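Local atomic coordinates of E3 SUMO-protein ligase SIZ2 (Saccharomyces cerevisiae, PDB entry 6U75), a protein that probably acts as an E3 ligase of the PIAS family, promoting attachment of the modifier SUMO to target proteins such as septins. Residues Pro77-Asn83 / Met116-His122; Ile14-Lys19 / Lys31-Val36; Ile72-Cys78 / Val91-Lys95. One frame throughout, in Å; residues are numbered along the deposited sequence.

All three contacts belong to the PINIT domain, far from the zinc site of the SP-RING, and all are partly buried. Contact 1 pairs two neighbouring strands by backbone hydrogen bonds, burying the face of Leu80, Phe82, Leu119 and Leu121. Contact 2 joins the next strand of that sheet, 28-34, to a turn within strand 12-21 of the other sheet through side chains, with Ala17, Met32 and Phe34 buried and a lysine-rich side exposed. Contact 3 ties two loops by a salt bridge and CH-pi contacts, running from buried Asp73 and Phe74 to exposed Tyr76 and Lys95. It meets contact 1 at Leu80, whereas contacts 2 and 3 do not touch, their nearest atoms about 9 Å apart.

Contact 1: Pro77-Asn83 / Met116-His122; sequences PCELVFN and MNHLDLH
Asn83 and His118 meet where the strand pairing gives way to a side chain: the backbone N of Asn83 donates to O of His118 at 2.9 Å, and OD1 of Asn83 takes the N-H of His118. With CG anti to the carbonyl carbon (chi1 -66°), the amide is also placed to send ND2 to a lone pair of Asn117 OD1, 3.2 Å away, the two amide planes turned 45° apart. Were an alanine here, the His118 N-H and Tyr109 O would probably lose their mates, and Asn117 OD1 one of its donors. Earlier along strand 79-82 the ladder is regular and antiparallel. Glu79-His122 and Val81-Asp120 are hydrogen-bonded pairs, Leu80-Leu121 and Phe82-Leu119 non-hydrogen-bonded ones, in the middle of a four-stranded sheet of the PINIT domain. Leu80 and Leu121 lie alongside each other, CD2 of Leu80 3.6 Å from CD1 of Leu121, which also reaches Cys78 CB. Leu119 CD1 meets the Phe82 ring edge, 3.7 Å from CD1 of Phe82, whose CZ lies 3.8 Å from CB of Asn117, ring and amide planes 8° apart. Further out, Leu54 of strand 50-58 packs on Leu80 and Leu119, Tyr109 O receives Asn83 ND2, and Lys111 N donates to Asn117 OD1.

Contact 2: Ile14-Lys19 / Lys31-Val36; sequences IPDANK and KMKFKV
Ala17 sets its methyl over one face of the Phe34 ring, at the end of a type II beta turn (Ile14 to Ala17) that interrupts strand 12-21 of the PINIT domain. Its CB stands 4.1 Å from the ring centroid and 15° off the normal, a CH-pi contact displaced toward the rim. Phe34 holds CG between its backbone N and carbonyl carbon (chi1 65°), a placement that lays the ring beneath the methyl, while its CB lies 3.3 Å from O of Asp16. Ile14 adds a more distant apolar touch, CG2 to CD1 of Phe34 at 4.4 Å. Met32 is the other buried part: its CE lies 3.4 Å from O of Ala17, and its chain runs alongside that of Lys19 in the opposing sense, SD 3.5 Å from CB of Lys19. Ile14 and Ala17 also pack on strand 130-139 of their own sheet, and Met32, from the other sheet, reaches Ile132 there; Met32 and Phe34 thus join the two sheets. The solvent side is looser: Asp16 and Lys31 are exposed, and Lys35 leads away to O of Thr114. At this margin the Lys19 chain, turning at its last torsion (chi4 -89°), makes one weak hydrogen bond, from NZ to O of Lys31 at 2.9 Å.

Contact 3: Ile72-Cys78 / Val91-Lys95; sequences IDFPYPC and VKGLK
Two CH-pi contacts, each with an aliphatic carbon over an aromatic face, carry much of the contact between the loops 72-78 and 91-95. In the more buried of them, Val91 CB sits over the centre of the Phe74 ring, 3.9 Å from the centroid and 12° off the normal, the two side chains crossing at about a right angle. Near the surface, Lys95 runs its chain obliquely over Tyr76, with its CG 4.1 Å from the ring centroid and its CE 3.5 Å from OH of Tyr76. Tyr76 CG is anti to the backbone N (chi1 -179°), which carries the ring out toward Lys95. Further apolar contact comes from the second methyl branch of Val91: its CG2 reaches SG of Cys78 at 3.7 Å. Lys92 supplies methylene contact as well, its CG lying 3.8 Å from CB of Phe74.

The charged pair is Asp73 and Lys92, joined by a salt bridge from OD1 to NZ of 2.9 Å whose hydrogen-bond geometry is weak. Each end has further partners: OD1 of Asp73 accepts from Gly99 N, and NZ of Lys92 donates to Gln97 O and weakly to Thr100 OG1. Phe74 and Val91 both lean on Leu80 of strand 79-82, which connects these loops of the PINIT domain to its four-stranded sheet. Because Asp73 is buried and its OD1 accepts both a backbone N-H and the ammonium group, its negative charge is probably stabilised by both, while Lys92 gains a carbonyl oxygen and, weakly, a hydroxyl besides the carboxylate.

Contact 1: Pro77-Asn83 / Met116-His122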
loop_
_atom_site.group_PDB
_atom_site.type_symbol
_atom_site.label_atom_id
_atom_site.label_comp_id
_atom_site.label_asym_id
_atom_site.label_seq_id
_atom_site.Cartn_x
_atom_site.Cartn_y
_atom_site.Cartn_z
ATOM N N PRO A 77 14.675 5.346 14.758
ATOM C CA PRO A 77 13.475 6.095 15.148
ATOM C C PRO A 77 13.471 7.527 14.630
ATOM O O PRO A 77 14.526 8.062 14.288
ATOM C CB PRO A 77 13.548 6.082 16.671
ATOM C CG PRO A 77 15.009 6.105 16.942
ATOM C CD PRO A 77 15.617 5.219 15.883
ATOM N N CYS A 78 12.292 8.139 14.588
ATOM C CA CYS A 78 12.154 9.519 14.152
ATOM C C CYS A 78 10.994 10.159 14.895
ATOM O O CYS A 78 9.976 9.510 15.146
ATOM C CB CYS A 78 11.910 9.616 12.642
ATOM S SG CYS A 78 10.585 8.542 12.039
ATOM N N GLU A 79 11.154 11.433 15.239
ATOM C CA GLU A 79 10.065 12.236 15.781
ATOM C C GLU A 79 9.857 13.422 14.849
ATOM O O GLU A 79 10.736 14.281 14.726
ATOM C CB GLU A 79 10.365 12.691 17.208
ATOM C CG GLU A 79 9.294 13.589 17.808
ATOM C CD GLU A 79 9.271 13.538 19.321
ATOM O OE1 GLU A 79 9.322 12.421 19.878
ATOM O OE2 GLU A 79 9.205 14.612 19.956
ATOM N N LEU A 80 8.707 13.455 14.183
ATOM C CA LEU A 80 8.352 14.534 13.273
ATOM C C LEU A 80 7.424 15.505 13.985
ATOM O O LEU A 80 6.414 15.093 14.567
ATOM C CB LEU A 80 7.677 13.989 12.014
ATOM C CG LEU A 80 8.541 13.099 11.121
ATOM C CD1 LEU A 80 7.666 12.299 10.174
ATOM C CD2 LEU A 80 9.540 13.938 10.344
ATOM N N VAL A 81 7.765 16.790 13.939
ATOM C CA VAL A 81 6.980 17.841 14.573
ATOM C C VAL A 81 6.747 18.919 13.525
ATOM O O VAL A 81 7.691 19.605 13.114
ATOM C CB VAL A 81 7.677 18.422 15.810
ATOM C CG1 VAL A 81 6.803 19.482 16.462
ATOM C CG2 VAL A 81 8.010 17.315 16.799
ATOM N N PHE A 82 5.499 19.069 13.092
ATOM C CA PHE A 82 5.125 20.049 12.079
ATOM C C PHE A 82 4.330 21.155 12.760
ATOM O O PHE A 82 3.192 20.937 13.189
ATOM C CB PHE A 82 4.324 19.393 10.956
ATOM C CG PHE A 82 4.124 20.275 9.757
ATOM C CD1 PHE A 82 5.194 20.615 8.946
ATOM C CD2 PHE A 82 2.868 20.760 9.438
ATOM C CE1 PHE A 82 5.016 21.425 7.843
ATOM C CE2 PHE A 82 2.684 21.571 8.334
ATOM C CZ PHE A 82 3.760 21.904 7.535
ATOM N N ASN A 83 4.935 22.338 12.866
ATOM C CA ASN A 83 4.291 23.494 13.489
ATOM C C ASN A 83 3.925 23.205 14.943
ATOM O O ASN A 83 2.834 23.541 15.408
ATOM C CB ASN A 83 3.060 23.930 12.691
ATOM C CG ASN A 83 3.416 24.456 11.314
ATOM O OD1 ASN A 83 4.415 25.155 11.142
ATOM N ND2 ASN A 83 2.598 24.120 10.322
ATOM N N MET A 116 5.060 31.098 8.001
ATOM C CA MET A 116 6.099 30.118 7.723
ATOM C C MET A 116 5.747 28.779 8.357
ATOM O O MET A 116 5.220 28.730 9.473
ATOM C CB MET A 116 7.448 30.602 8.261
ATOM C CG MET A 116 8.647 29.948 7.602
ATOM S SD MET A 116 8.913 30.578 5.936
ATOM C CE MET A 116 10.141 29.431 5.330
ATOM N N ASN A 117 6.042 27.695 7.644
ATOM C CA ASN A 117 5.857 26.347 8.165
ATOM C C ASN A 117 7.208 25.776 8.575
ATOM O O ASN A 117 8.164 25.796 7.789
ATOM C CB ASN A 117 5.190 25.433 7.135
ATOM C CG ASN A 117 3.788 25.883 6.779
ATOM O OD1 ASN A 117 2.845 25.670 7.539
ATOM N ND2 ASN A 117 3.644 26.503 5.613
ATOM N N HIS A 118 7.276 25.270 9.804
ATOM C CA HIS A 118 8.481 24.677 10.367
ATOM C C HIS A 118 8.256 23.186 10.571
ATOM O O HIS A 118 7.255 22.782 11.171
ATOM C CB HIS A 118 8.850 25.337 11.697
ATOM C CG HIS A 118 9.014 26.822 11.614
ATOM N ND1 HIS A 118 10.192 27.422 11.223
ATOM C CD2 HIS A 118 8.149 27.830 11.878
ATOM C CE1 HIS A 118 10.045 28.734 11.246
ATOM N NE2 HIS A 118 8.814 29.008 11.639
ATOM N N LEU A 119 9.186 22.375 10.074
ATOM C CA LEU A 119 9.149 20.925 10.230
ATOM C C LEU A 119 10.456 20.492 10.883
ATOM O O LEU A 119 11.528 20.627 10.286
ATOM C CB LEU A 119 8.952 20.230 8.883
ATOM C CG LEU A 119 8.988 18.699 8.907
ATOM C CD1 LEU A 119 7.824 18.143 9.710
ATOM C CD2 LEU A 119 8.978 18.137 7.495
ATOM N N ASP A 120 10.365 19.988 12.108
ATOM C CA ASP A 120 11.517 19.478 12.833
ATOM C C ASP A 120 11.495 17.956 12.813
ATOM O O ASP A 120 10.431 17.336 12.895
ATOM C CB ASP A 120 11.524 19.982 14.278
ATOM C CG ASP A 120 11.270 21.475 14.377
ATOM O OD1 ASP A 120 10.100 21.870 14.560
ATOM O OD2 ASP A 120 12.237 22.254 14.263
ATOM N N LEU A 121 12.679 17.363 12.698
ATOM C CA LEU A 121 12.842 15.914 12.667
ATOM C C LEU A 121 13.940 15.558 13.658
ATOM O O LEU A 121 15.116 15.846 13.414
ATOM C CB LEU A 121 13.182 15.432 11.258
ATOM C CG LEU A 121 13.536 13.956 11.079
ATOM C CD1 LEU A 121 12.670 13.058 11.945
ATOM C CD2 LEU A 121 13.383 13.579 9.617
ATOM N N HIS A 122 13.549 14.960 14.779
ATOM C CA HIS A 122 14.467 14.594 15.847
ATOM C C HIS A 122 14.835 13.122 15.733
ATOM O O HIS A 122 13.977 12.274 15.465
ATOM C CB HIS A 122 13.847 14.869 17.217
ATOM C CG HIS A 122 13.542 16.312 17.462
ATOM N ND1 HIS A 122 12.390 16.916 17.007
ATOM C CD2 HIS A 122 14.242 17.273 18.109
ATOM C CE1 HIS A 122 12.392 18.188 17.367
ATOM N NE2 HIS A 122 13.505 18.430 18.036
#

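Contact 2: Ile14-Lys19 / Lys31-Val36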
loop_
_atom_site.group_PDB
_atom_site.type_symbol
_atom_site.label_atom_id
_atom_site.label_comp_id
_atom_site.label_asym_id
_atom_site.label_seq_id
_atom_site.Cartn_x
_atom_site.Cartn_y
_atom_site.Cartn_z
ATOM N N ILE A 14 6.047 20.515 -3.964
ATOM C CA ILE A 14 6.144 21.792 -3.255
ATOM C C ILE A 14 7.579 22.302 -3.362
ATOM O O ILE A 14 8.514 21.570 -2.999
ATOM C CB ILE A 14 5.724 21.634 -1.797
ATOM C CG1 ILE A 14 4.222 21.350 -1.697
ATOM C CG2 ILE A 14 6.083 22.881 -1.001
ATOM C CD1 ILE A 14 3.331 22.514 -2.103
ATOM N N PRO A 15 7.799 23.523 -3.844
ATOM C CA PRO A 15 9.167 24.034 -3.947
ATOM C C PRO A 15 9.716 24.453 -2.593
ATOM O O PRO A 15 8.981 24.843 -1.685
ATOM C CB PRO A 15 9.019 25.241 -4.881
ATOM C CG PRO A 15 7.639 25.728 -4.626
ATOM C CD PRO A 15 6.810 24.506 -4.324
ATOM N N ASP A 16 11.040 24.362 -2.473
ATOM C CA ASP A 16 11.754 24.741 -1.257
ATOM C C ASP A 16 11.352 23.886 -0.061
ATOM O O ASP A 16 11.522 24.304 1.089
ATOM C CB ASP A 16 11.539 26.224 -0.932
ATOM C CG ASP A 16 11.834 27.128 -2.114
ATOM O OD1 ASP A 16 12.673 26.752 -2.961
ATOM O OD2 ASP A 16 11.225 28.215 -2.197
ATOM N N ALA A 17 10.816 22.690 -0.311
ATOM C CA ALA A 17 10.448 21.755 0.746
ATOM C C ALA A 17 11.257 20.466 0.665
ATOM O O ALA A 17 10.808 19.421 1.147
ATOM C CB ALA A 17 8.951 21.443 0.693
ATOM N N ASN A 18 12.436 20.518 0.060
ATOM C CA ASN A 18 13.332 19.376 -0.025
ATOM C C ASN A 18 14.417 19.495 1.036
ATOM O O ASN A 18 14.731 20.588 1.512
ATOM C CB ASN A 18 13.968 19.284 -1.414
ATOM C CG ASN A 18 12.942 19.297 -2.526
ATOM O OD1 ASN A 18 12.455 18.248 -2.948
ATOM N ND2 ASN A 18 12.603 20.490 -3.007
ATOM N N LYS A 19 14.991 18.354 1.410
ATOM C CA LYS A 19 16.083 18.387 2.371
ATOM C C LYS A 19 16.867 17.085 2.313
ATOM O O LYS A 19 16.289 16.007 2.183
ATOM C CB LYS A 19 15.565 18.627 3.796
ATOM C CG LYS A 19 16.638 19.080 4.781
ATOM C CD LYS A 19 17.146 20.481 4.454
ATOM C CE LYS A 19 18.288 20.900 5.368
ATOM N NZ LYS A 19 17.810 21.571 6.607
ATOM N N LYS A 31 16.000 20.747 10.862
ATOM C CA LYS A 31 14.906 21.696 10.724
ATOM C C LYS A 31 14.696 22.059 9.260
ATOM O O LYS A 31 15.645 22.106 8.472
ATOM C CB LYS A 31 15.186 22.964 11.538
ATOM C CG LYS A 31 15.290 22.722 13.033
ATOM C CD LYS A 31 15.812 23.949 13.761
ATOM C CE LYS A 31 15.211 24.065 15.152
ATOM N NZ LYS A 31 15.747 25.240 15.895
ATOM N N MET A 32 13.437 22.317 8.904
ATOM C CA MET A 32 13.080 22.727 7.551
ATOM C C MET A 32 12.058 23.848 7.629
ATOM O O MET A 32 11.005 23.686 8.252
ATOM C CB MET A 32 12.506 21.557 6.747
ATOM C CG MET A 32 13.444 20.376 6.587
ATOM S SD MET A 32 12.657 18.996 5.730
ATOM C CE MET A 32 12.101 19.793 4.222
ATOM N N LYS A 33 12.363 24.975 6.995
ATOM C CA LYS A 33 11.405 26.057 6.823
ATOM C C LYS A 33 10.890 26.040 5.391
ATOM O O LYS A 33 11.671 25.889 4.446
ATOM C CB LYS A 33 12.036 27.419 7.121
ATOM C CG LYS A 33 13.093 27.421 8.215
ATOM C CD LYS A 33 13.417 28.841 8.686
ATOM C CE LYS A 33 13.992 29.716 7.574
ATOM N NZ LYS A 33 15.337 29.264 7.119
ATOM N N PHE A 34 9.578 26.188 5.230
ATOM C CA PHE A 34 9.041 26.396 3.892
ATOM C C PHE A 34 7.643 26.985 3.985
ATOM O O PHE A 34 6.956 26.861 5.002
ATOM C CB PHE A 34 9.030 25.099 3.071
ATOM C CG PHE A 34 8.122 24.036 3.615
ATOM C CD1 PHE A 34 6.788 23.990 3.245
ATOM C CD2 PHE A 34 8.608 23.069 4.479
ATOM C CE1 PHE A 34 5.952 23.006 3.738
ATOM C CE2 PHE A 34 7.778 22.083 4.975
ATOM C CZ PHE A 34 6.447 22.051 4.604
ATOM N N LYS A 35 7.244 27.645 2.901
ATOM C CA LYS A 35 5.922 28.233 2.759
ATOM C C LYS A 35 5.140 27.474 1.699
ATOM O O LYS A 35 5.718 26.881 0.783
ATOM C CB LYS A 35 6.019 29.714 2.373
ATOM C CG LYS A 35 6.849 30.549 3.336
ATOM C CD LYS A 35 7.152 31.936 2.782
ATOM C CE LYS A 35 6.006 32.908 3.016
ATOM N NZ LYS A 35 5.830 33.223 4.460
ATOM N N VAL A 36 3.818 27.490 1.835
ATOM C CA VAL A 36 2.912 26.894 0.862
ATOM C C VAL A 36 2.089 28.028 0.271
ATOM O O VAL A 36 1.233 28.605 0.952
ATOM C CB VAL A 36 2.016 25.818 1.488
ATOM C CG1 VAL A 36 1.007 25.309 0.468
ATOM C CG2 VAL A 36 2.867 24.673 2.021
#

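Contact 3: Ile72-Cys78 / Val91-Lys95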
loop_
_atom_site.group_PDB
_atom_site.type_symbol
_atom_site.label_atom_id
_atom_site.label_comp_id
_atom_site.label_asym_id
_atom_site.label_seq_id
_atom_site.Cartn_x
_atom_site.Cartn_y
_atom_site.Cartn_z
ATOM N N ILE A 72 9.709 4.611 -0.120
ATOM C CA ILE A 72 9.458 5.366 1.105
ATOM C C ILE A 72 10.237 4.716 2.244
ATOM O O ILE A 72 9.953 3.583 2.641
ATOM C CB ILE A 72 7.962 5.445 1.426
ATOM C CG1 ILE A 72 7.260 6.323 0.388
ATOM C CG2 ILE A 72 7.753 5.989 2.840
ATOM C CD1 ILE A 72 5.774 6.495 0.610
ATOM N N ASP A 73 11.220 5.440 2.777
ATOM C CA ASP A 73 12.010 4.977 3.912
ATOM C C ASP A 73 12.290 6.169 4.815
ATOM O O ASP A 73 13.017 7.089 4.425
ATOM C CB ASP A 73 13.312 4.321 3.455
ATOM C CG ASP A 73 13.122 2.879 3.035
ATOM O OD1 ASP A 73 12.567 2.097 3.834
ATOM O OD2 ASP A 73 13.521 2.526 1.905
ATOM N N PHE A 74 11.704 6.158 6.004
ATOM C CA PHE A 74 12.005 7.145 7.027
ATOM C C PHE A 74 13.107 6.628 7.946
ATOM O O PHE A 74 13.250 5.415 8.134
ATOM C CB PHE A 74 10.764 7.452 7.859
ATOM C CG PHE A 74 9.852 8.474 7.244
ATOM C CD1 PHE A 74 8.888 8.102 6.324
ATOM C CD2 PHE A 74 9.949 9.808 7.600
ATOM C CE1 PHE A 74 8.045 9.042 5.765
ATOM C CE2 PHE A 74 9.109 10.753 7.044
ATOM C CZ PHE A 74 8.156 10.369 6.127
ATOM N N PRO A 75 13.907 7.515 8.535
ATOM C CA PRO A 75 14.875 7.065 9.544
ATOM C C PRO A 75 14.152 6.603 10.800
ATOM O O PRO A 75 13.310 7.318 11.343
ATOM C CB PRO A 75 15.727 8.311 9.806
ATOM C CG PRO A 75 14.849 9.454 9.429
ATOM C CD PRO A 75 13.982 8.968 8.305
ATOM N N TYR A 76 14.476 5.392 11.254
ATOM C CA TYR A 76 13.878 4.864 12.469
ATOM C C TYR A 76 14.924 4.778 13.568
ATOM O O TYR A 76 15.988 4.181 13.349
ATOM C CB TYR A 76 13.268 3.479 12.233
ATOM C CG TYR A 76 12.606 2.916 13.470
ATOM C CD1 TYR A 76 11.326 3.313 13.836
ATOM C CD2 TYR A 76 13.265 2.002 14.283
ATOM C CE1 TYR A 76 10.718 2.809 14.970
ATOM C CE2 TYR A 76 12.665 1.492 15.420
ATOM C CZ TYR A 76 11.392 1.899 15.758
ATOM O OH TYR A 76 10.788 1.396 16.888
ATOM N N PRO A 77 14.675 5.346 14.758
ATOM C CA PRO A 77 13.475 6.095 15.148
ATOM C C PRO A 77 13.471 7.527 14.630
ATOM O O PRO A 77 14.526 8.062 14.288
ATOM C CB PRO A 77 13.548 6.082 16.671
ATOM C CG PRO A 77 15.009 6.105 16.942
ATOM C CD PRO A 77 15.617 5.219 15.883
ATOM N N CYS A 78 12.292 8.139 14.588
ATOM C CA CYS A 78 12.154 9.519 14.152
ATOM C C CYS A 78 10.994 10.159 14.895
ATOM O O CYS A 78 9.976 9.510 15.146
ATOM C CB CYS A 78 11.910 9.616 12.642
ATOM S SG CYS A 78 10.585 8.542 12.039
ATOM N N VAL A 91 4.791 6.484 10.138
ATOM C CA VAL A 91 5.531 6.875 8.940
ATOM C C VAL A 91 6.317 5.698 8.376
ATOM O O VAL A 91 6.386 5.512 7.155
ATOM C CB VAL A 91 6.448 8.077 9.237
ATOM C CG1 VAL A 91 5.620 9.344 9.386
ATOM C CG2 VAL A 91 7.295 7.835 10.485
ATOM N N LYS A 92 6.922 4.888 9.243
ATOM C CA LYS A 92 7.752 3.762 8.812
ATOM C C LYS A 92 7.224 2.491 9.472
ATOM O O LYS A 92 7.621 2.144 10.587
ATOM C CB LYS A 92 9.224 4.004 9.144
ATOM C CG LYS A 92 10.166 3.717 7.981
ATOM C CD LYS A 92 10.007 2.295 7.456
ATOM C CE LYS A 92 11.008 1.997 6.356
ATOM N NZ LYS A 92 10.636 0.788 5.570
ATOM N N GLY A 93 6.320 1.801 8.774
ATOM C CA GLY A 93 5.834 0.524 9.238
ATOM C C GLY A 93 6.738 -0.621 8.816
ATOM O O GLY A 93 7.515 -0.511 7.869
ATOM N N LEU A 94 6.624 -1.732 9.539
ATOM C CA LEU A 94 7.457 -2.909 9.308
ATOM C C LEU A 94 8.939 -2.521 9.336
ATOM O O LEU A 94 9.622 -2.434 8.315
ATOM C CB LEU A 94 7.078 -3.585 7.986
ATOM C CG LEU A 94 7.091 -5.115 7.993
ATOM C CD1 LEU A 94 5.912 -5.655 8.787
ATOM C CD2 LEU A 94 7.079 -5.668 6.577
ATOM N N LYS A 95 9.413 -2.282 10.561
ATOM C CA LYS A 95 10.784 -1.818 10.753
ATOM C C LYS A 95 11.796 -2.777 10.139
ATOM O O LYS A 95 12.898 -2.361 9.765
ATOM C CB LYS A 95 11.073 -1.644 12.245
ATOM C CG LYS A 95 10.069 -0.774 12.989
ATOM C CD LYS A 95 9.765 -1.353 14.362
ATOM C CE LYS A 95 8.636 -0.605 15.049
ATOM N NZ LYS A 95 8.196 -1.293 16.295
#